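Local coordinates for protein GH62 arabinofuranosidase (Podospora anserina, PDB 4N4B) that probably hydrolyses terminal non-reducing alpha-L-arabinofuranoside residues, trimming arabinose side groups from plant xylan, at residues 243-248 with 257-262. Sequence-based numbering, arbitrary orientation.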
loop_
_atom_site.group_PDB
_atom_site.type_symbol
_atom_site.label_atom_id
_atom_site.label_comp_id
_atom_site.label_asym_id
_atom_site.label_seq_id
_atom_site.Cartn_x
_atom_site.Cartn_y
_atom_site.Cartn_z
ATOM N N PHE A 243 5.562 10.709 -2.858
ATOM C CA PHE A 243 6.271 9.634 -2.156
ATOM C C PHE A 243 7.738 10.023 -1.904
ATOM O O PHE A 243 8.473 10.460 -2.804
ATOM C CB PHE A 243 6.205 8.314 -2.941
ATOM C CG PHE A 243 4.913 7.613 -2.699
ATOM C CD1 PHE A 243 4.676 6.791 -1.599
ATOM C CD2 PHE A 243 3.872 7.854 -3.594
ATOM C CE1 PHE A 243 3.406 6.195 -1.438
ATOM C CE2 PHE A 243 2.656 7.262 -3.377
ATOM C CZ PHE A 243 2.424 6.493 -2.283
ATOM N N ARG A 244 8.135 9.655 -0.684
ATOM C CA ARG A 244 9.539 9.710 -0.236
ATOM C C ARG A 244 10.031 8.300 -0.036
ATOM O O ARG A 244 9.291 7.358 0.206
ATOM C CB ARG A 244 9.513 10.375 1.125
ATOM C CG ARG A 244 8.944 11.748 1.137
ATOM C CD ARG A 244 9.025 12.467 2.481
ATOM N NE ARG A 244 10.414 12.822 2.791
ATOM C CZ ARG A 244 10.884 12.957 4.001
ATOM N NH1 ARG A 244 10.166 12.741 5.052
ATOM N NH2 ARG A 244 12.168 13.272 4.134
ATOM N N SER A 245 11.350 8.133 -0.191
ATOM C CA SER A 245 12.025 6.830 -0.142
ATOM C C SER A 245 13.347 6.843 0.641
ATOM O O SER A 245 14.087 7.874 0.716
ATOM C CB SER A 245 12.338 6.373 -1.526
ATOM O OG SER A 245 13.171 7.205 -2.304
ATOM N N TRP A 246 13.587 5.687 1.228
ATOM C CA TRP A 246 14.810 5.427 2.035
ATOM C C TRP A 246 15.197 3.994 1.771
ATOM O O TRP A 246 14.436 3.111 1.333
ATOM C CB TRP A 246 14.519 5.540 3.520
ATOM C CG TRP A 246 14.113 6.865 4.047
ATOM C CD1 TRP A 246 14.871 7.796 4.813
ATOM C CD2 TRP A 246 12.808 7.495 3.996
ATOM N NE1 TRP A 246 14.177 8.836 5.126
ATOM C CE2 TRP A 246 12.873 8.727 4.668
ATOM C CE3 TRP A 246 11.565 7.084 3.443
ATOM C CZ2 TRP A 246 11.768 9.544 4.879
ATOM C CZ3 TRP A 246 10.491 7.874 3.600
ATOM C CH2 TRP A 246 10.571 9.096 4.298
ATOM N N THR A 247 16.465 3.684 2.059
ATOM C CA THR A 247 16.962 2.322 2.083
ATOM C C THR A 247 17.633 1.929 3.414
ATOM O O THR A 247 18.001 2.749 4.164
ATOM C CB THR A 247 17.905 1.989 0.922
ATOM O OG1 THR A 247 19.101 2.750 1.023
ATOM C CG2 THR A 247 17.225 2.236 -0.408
ATOM N N ALA A 248 17.743 0.639 3.641
ATOM C CA ALA A 248 18.359 0.115 4.835
ATOM C C ALA A 248 18.894 -1.285 4.633
ATOM O O ALA A 248 18.474 -2.005 3.808
ATOM C CB ALA A 248 17.331 0.068 5.955
ATOM N N GLY A 257 18.222 8.184 3.470
ATOM C CA GLY A 257 17.418 8.773 2.399
ATOM C C GLY A 257 17.912 8.355 1.107
ATOM O O GLY A 257 19.104 8.147 0.851
ATOM N N LEU A 258 16.965 8.030 0.221
ATOM C CA LEU A 258 17.192 7.697 -1.167
ATOM C C LEU A 258 16.818 8.877 -2.026
ATOM O O LEU A 258 17.616 9.752 -2.367
ATOM C CB LEU A 258 16.537 6.401 -1.556
ATOM C CG LEU A 258 16.796 5.963 -2.993
ATOM C CD1 LEU A 258 18.267 5.584 -3.306
ATOM C CD2 LEU A 258 15.860 4.824 -3.405
ATOM N N ALA A 259 15.515 9.052 -2.252
ATOM C CA ALA A 259 14.906 10.183 -2.946
ATOM C C ALA A 259 13.777 10.613 -2.077
ATOM O O ALA A 259 12.695 9.990 -2.106
ATOM C CB ALA A 259 14.437 9.737 -4.352
ATOM N N ASN A 260 13.972 11.604 -1.221
ATOM C CA ASN A 260 13.009 11.953 -0.208
ATOM C C ASN A 260 12.818 13.456 0.006
ATOM O O ASN A 260 12.381 13.892 1.064
ATOM C CB ASN A 260 13.369 11.254 1.148
ATOM C CG ASN A 260 14.623 11.769 1.782
ATOM O OD1 ASN A 260 15.318 12.618 1.245
ATOM N ND2 ASN A 260 14.956 11.150 2.895
ATOM N N THR A 261 13.103 14.195 -1.061
ATOM C CA THR A 261 12.808 15.621 -1.035
ATOM C C THR A 261 11.908 16.019 -2.161
ATOM O O THR A 261 11.828 15.251 -3.154
ATOM C CB THR A 261 14.151 16.441 -1.191
ATOM O OG1 THR A 261 14.810 16.171 -2.381
ATOM C CG2 THR A 261 15.121 16.169 -0.016
ATOM N N GLU A 262 11.253 17.162 -2.089
ATOM C CA GLU A 262 10.420 17.566 -3.231
ATOM C C GLU A 262 11.221 17.737 -4.495
ATOM O O GLU A 262 10.740 17.462 -5.623
ATOM C CB GLU A 262 9.609 18.790 -2.925
ATOM C CG GLU A 262 8.533 18.592 -1.881
ATOM C CD GLU A 262 7.550 19.749 -1.748
ATOM O OE1 GLU A 262 7.680 20.751 -2.541
ATOM O OE2 GLU A 262 6.677 19.779 -0.898
HETATM O O HOH W 1 14.734 14.800 3.295
HETATM O O HOH W 2 19.635 5.303 0.248
#
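Ser245, Arg244 and Trp246 on strand 241-248 hold the end of the short outermost strand 256-257 and the irregular chain 258-260 after it, an antiparallel edge contact in one four-stranded blade of the beta-propeller. Trp246 and Gly257 form a non-hydrogen-bonded pair, and from there the backbone bonds converge on Ser245: Leu258 N donates to Ser245 O at 2.9 Å, nearly straight at 166°, while Ser245 N reaches Ala259 O at 3.0 Å along a more bent path. Leu258 and Ala259 therefore both face Ser245, a classic beta bulge that breaks the regular pairing as the chain leaves the sheet toward strand 272-274. The serine hydroxyl reinforces it. With chi1 at 60°, Ser245 OG lies between its backbone N and carbonyl carbon and donates to Ala259 O at 2.8 Å, giving this carbonyl two bonds from the same face of its plane. The CB atoms of Leu258 and Ala259 each pack against Ser245 OG at 3.5 Å.

Beyond the bulge Arg244 grips Asn260 O side-on, through NE at 2.8 Å and NH2 at 3.1 Å, with the oxygen close to the guanidinium plane. A bend at chi3 brings the guanidinium beside the benzo rim of the Trp246 indole, with CZ2 offset against one guanidinium face; NH1 forms a salt bridge with Asp209, which should restrict its rotation. Asn260 ND2 packs above the Trp246 ring, offset toward its rim, the amide turned 77° from the indole; ND2 and Trp246 NE1 are both donors and do not bond. At the other end, a water links Thr247 OG1 to Gly257 O.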